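Local coordinates for protein starch synthase I (Hordeum vulgare, PDB 4HLN) that belongs to the GT-B fold glycosyltransferases, enzymes built of two Rossmann-like lobes facing each other across a cleft, at residues V393-I398 with H609-A614. Numbering follows the deposited sequence.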
ATOM      1  N   VAL A 393      -5.988  -1.938  -1.853  1.00 62.74           N
ATOM      2  CA  VAL A 393      -6.919  -0.850  -2.135  1.00 56.89           C
ATOM      3  C   VAL A 393      -6.849   0.165  -1.013  1.00 50.08           C
ATOM      4  O   VAL A 393      -6.926  -0.201   0.165  1.00 45.96           O
ATOM      5  CB  VAL A 393      -8.377  -1.340  -2.304  1.00 60.59           C
ATOM      6  CG1 VAL A 393      -9.332  -0.147  -2.527  1.00 33.96           C
ATOM      7  CG2 VAL A 393      -8.476  -2.334  -3.457  1.00 62.66           C
ATOM      8  N   ASN A 394      -6.687   1.433  -1.390  1.00 46.54           N
ATOM      9  CA  ASN A 394      -6.549   2.524  -0.430  1.00 44.09           C
ATOM     10  C   ASN A 394      -7.680   3.558  -0.535  1.00 46.65           C
ATOM     11  O   ASN A 394      -8.496   3.519  -1.462  1.00 48.29           O
ATOM     12  CB  ASN A 394      -5.168   3.200  -0.567  1.00 43.51           C
ATOM     13  CG  ASN A 394      -3.986   2.228  -0.309  1.00 63.89           C
ATOM     14  OD1 ASN A 394      -3.127   2.029  -1.174  1.00 59.15           O
ATOM     15  ND2 ASN A 394      -3.938   1.647   0.890  1.00 58.10           N
ATOM     16  N   GLY A 395      -7.739   4.469   0.432  1.00 46.79           N
ATOM     17  CA  GLY A 395      -8.696   5.558   0.392  1.00 46.03           C
ATOM     18  C   GLY A 395      -8.010   6.891   0.631  1.00 53.99           C
ATOM     19  O   GLY A 395      -6.810   6.941   0.931  1.00 61.06           O
ATOM     20  N   ILE A 396      -8.769   7.977   0.503  1.00 43.46           N
ATOM     21  CA  ILE A 396      -8.239   9.304   0.780  1.00 54.93           C
ATOM     22  C   ILE A 396      -9.240  10.038   1.634  1.00 55.39           C
ATOM     23  O   ILE A 396     -10.420   9.710   1.602  1.00 57.05           O
ATOM     24  CB  ILE A 396      -8.021  10.143  -0.518  1.00 42.25           C
ATOM     25  CG1 ILE A 396      -9.364  10.599  -1.094  1.00 40.48           C
ATOM     26  CG2 ILE A 396      -7.203   9.368  -1.548  1.00 43.40           C
ATOM     27  CD1 ILE A 396      -9.282  11.194  -2.492  1.00 42.49           C
ATOM     28  N   ASP A 397      -8.762  11.034   2.381  1.00 56.38           N
ATOM     29  CA  ASP A 397      -9.622  11.941   3.140  1.00 50.38           C
ATOM     30  C   ASP A 397     -10.285  12.971   2.223  1.00 61.60           C
ATOM     31  O   ASP A 397      -9.612  13.844   1.671  1.00 67.62           O
ATOM     32  CB  ASP A 397      -8.804  12.662   4.209  1.00 58.92           C
ATOM     33  CG  ASP A 397      -9.662  13.510   5.128  1.00 83.47           C
ATOM     34  OD1 ASP A 397     -10.831  13.795   4.764  1.00 81.84           O
ATOM     35  OD2 ASP A 397      -9.162  13.895   6.211  1.00 92.92           O
ATOM     36  N   ILE A 398     -11.602  12.882   2.068  1.00 59.56           N
ATOM     37  CA  ILE A 398     -12.288  13.747   1.119  1.00 65.51           C
ATOM     38  C   ILE A 398     -12.681  15.073   1.761  1.00 71.18           C
ATOM     39  O   ILE A 398     -13.292  15.934   1.125  1.00 72.61           O
ATOM     40  CB  ILE A 398     -13.513  13.062   0.502  1.00 67.44           C
ATOM     41  CG1 ILE A 398     -14.487  12.650   1.606  1.00 76.00           C
ATOM     42  CG2 ILE A 398     -13.083  11.856  -0.342  1.00 55.03           C
ATOM     43  CD1 ILE A 398     -15.777  12.044   1.093  1.00 78.01           C
ATOM     44  N   HIS A 609     -13.495   7.141  -3.700  1.00 52.73           N
ATOM     45  CA  HIS A 609     -12.112   6.937  -3.296  1.00 55.99           C
ATOM     46  C   HIS A 609     -11.985   6.991  -1.783  1.00 51.88           C
ATOM     47  O   HIS A 609     -10.900   7.226  -1.246  1.00 56.70           O
ATOM     48  CB  HIS A 609     -11.206   8.016  -3.896  1.00 65.74           C
ATOM     49  CG  HIS A 609     -11.324   8.163  -5.380  1.00 69.69           C
ATOM     50  ND1 HIS A 609     -10.904   7.188  -6.262  1.00 74.30           N
ATOM     51  CD2 HIS A 609     -11.795   9.185  -6.137  1.00 60.79           C
ATOM     52  CE1 HIS A 609     -11.128   7.599  -7.499  1.00 77.46           C
ATOM     53  NE2 HIS A 609     -11.668   8.807  -7.450  1.00 66.21           N
ATOM     54  N   THR A 610     -13.097   6.794  -1.093  1.00 42.36           N
ATOM     55  CA  THR A 610     -13.079   6.843   0.361  1.00 49.35           C
ATOM     56  C   THR A 610     -12.588   5.536   0.935  1.00 46.46           C
ATOM     57  O   THR A 610     -12.441   4.536   0.238  1.00 51.12           O
ATOM     58  CB  THR A 610     -14.472   7.131   0.959  1.00 50.47           C
ATOM     59  OG1 THR A 610     -15.311   5.971   0.829  1.00 45.40           O
ATOM     60  CG2 THR A 610     -15.108   8.309   0.247  1.00 35.18           C
ATOM     61  N   TRP A 611     -12.342   5.563   2.231  1.00 49.89           N
ATOM     62  CA  TRP A 611     -12.011   4.364   2.963  1.00 47.99           C
ATOM     63  C   TRP A 611     -13.198   3.420   3.113  1.00 51.89           C
ATOM     64  O   TRP A 611     -13.021   2.210   3.196  1.00 62.45           O
ATOM     65  CB  TRP A 611     -11.426   4.740   4.317  1.00 41.90           C
ATOM     66  CG  TRP A 611     -10.009   5.167   4.183  1.00 56.34           C
ATOM     67  CD1 TRP A 611      -9.531   6.440   4.205  1.00 52.02           C
ATOM     68  CD2 TRP A 611      -8.876   4.314   3.964  1.00 58.51           C
ATOM     69  NE1 TRP A 611      -8.168   6.434   4.044  1.00 49.98           N
ATOM     70  CE2 TRP A 611      -7.742   5.144   3.881  1.00 49.14           C
ATOM     71  CE3 TRP A 611      -8.712   2.926   3.846  1.00 55.89           C
ATOM     72  CZ2 TRP A 611      -6.457   4.641   3.679  1.00 56.25           C
ATOM     73  CZ3 TRP A 611      -7.441   2.426   3.642  1.00 54.42           C
ATOM     74  CH2 TRP A 611      -6.325   3.284   3.563  1.00 56.52           C
ATOM     75  N   ASP A 612     -14.408   3.962   3.150  1.00 46.76           N
ATOM     76  CA  ASP A 612     -15.586   3.105   3.199  1.00 53.57           C
ATOM     77  C   ASP A 612     -15.603   2.204   1.988  1.00 55.94           C
ATOM     78  O   ASP A 612     -15.857   1.001   2.093  1.00 59.57           O
ATOM     79  CB  ASP A 612     -16.880   3.918   3.254  1.00 50.21           C
ATOM     80  CG  ASP A 612     -17.395   4.085   4.665  1.00 73.16           C
ATOM     81  OD1 ASP A 612     -17.196   3.159   5.490  1.00 69.20           O
ATOM     82  OD2 ASP A 612     -17.992   5.148   4.950  1.00 90.48           O
ATOM     83  N   HIS A 613     -15.337   2.794   0.832  1.00 46.94           N
ATOM     84  CA  HIS A 613     -15.364   2.029  -0.388  1.00 54.05           C
ATOM     85  C   HIS A 613     -14.258   0.988  -0.306  1.00 62.27           C
ATOM     86  O   HIS A 613     -14.444  -0.169  -0.684  1.00 59.10           O
ATOM     87  CB  HIS A 613     -15.167   2.941  -1.587  1.00 62.30           C
ATOM     88  CG  HIS A 613     -15.258   2.230  -2.897  1.00 77.36           C
ATOM     89  ND1 HIS A 613     -14.161   1.672  -3.516  1.00 84.56           N
ATOM     90  CD2 HIS A 613     -16.319   1.976  -3.701  1.00 80.74           C
ATOM     91  CE1 HIS A 613     -14.539   1.110  -4.652  1.00 89.49           C
ATOM     92  NE2 HIS A 613     -15.842   1.282  -4.788  1.00 89.12           N
ATOM     93  N   ALA A 614     -13.110   1.404   0.213  1.00 56.54           N
ATOM     94  CA  ALA A 614     -11.983   0.506   0.348  1.00 48.66           C
ATOM     95  C   ALA A 614     -12.306  -0.652   1.293  1.00 46.45           C
ATOM     96  O   ALA A 614     -12.042  -1.813   0.974  1.00 50.86           O
ATOM     97  CB  ALA A 614     -10.765   1.273   0.832  1.00 45.16           C
TER
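The backbone carbonyl of H609 receives the one hydrogen bond that joins the two segments: I396 N reaches H609 O at 2.9 Å, close to the line of the C=O bond, though the N-H...O angle is bent to 144°. G395 CA adds a weaker CA-H...O contact to the same oxygen, so that one carbonyl meets two consecutive residues of the loop 393-398, extended through I396. Glycine suits this place because, having no side chain, it lets the backbones approach to 4.4 Å between G395 CA and W611 CA.

The bare glycine also lets the indole of W611 lie flat against the loop. G395 CA stands 3.7 Å from the centroid of the five-membered ring, 11° off its normal, a CH-pi contact, while G395 N lies over the middle of the ring system. With CG beside its backbone N (chi1 -78°), W611 swings its indole from the first turn of helix 611-627 to the glycine peptide. T610 is the N-cap of that helix, its OG1 accepting from H613 N at 3.2 Å, and its methyl CG2 touches I398 CD1 at 3.9 Å. The small A614 admits V393 CG1 to its CB at 3.9 Å. I396 CD1 rests on H609 CB, and both side chains also pack on helix 529-536.

The loop leaves edge strand 389-391 of the N-terminal lobe, to which the C-terminal helix crosses back in GT-B glycosyltransferases; the D612-R157 salt bridge and W611 touching S149 agree with this. With a single cross-segment hydrogen bond, the fit depends largely on the indole lying on the G395 backbone and on aliphatic pairs packing alongside.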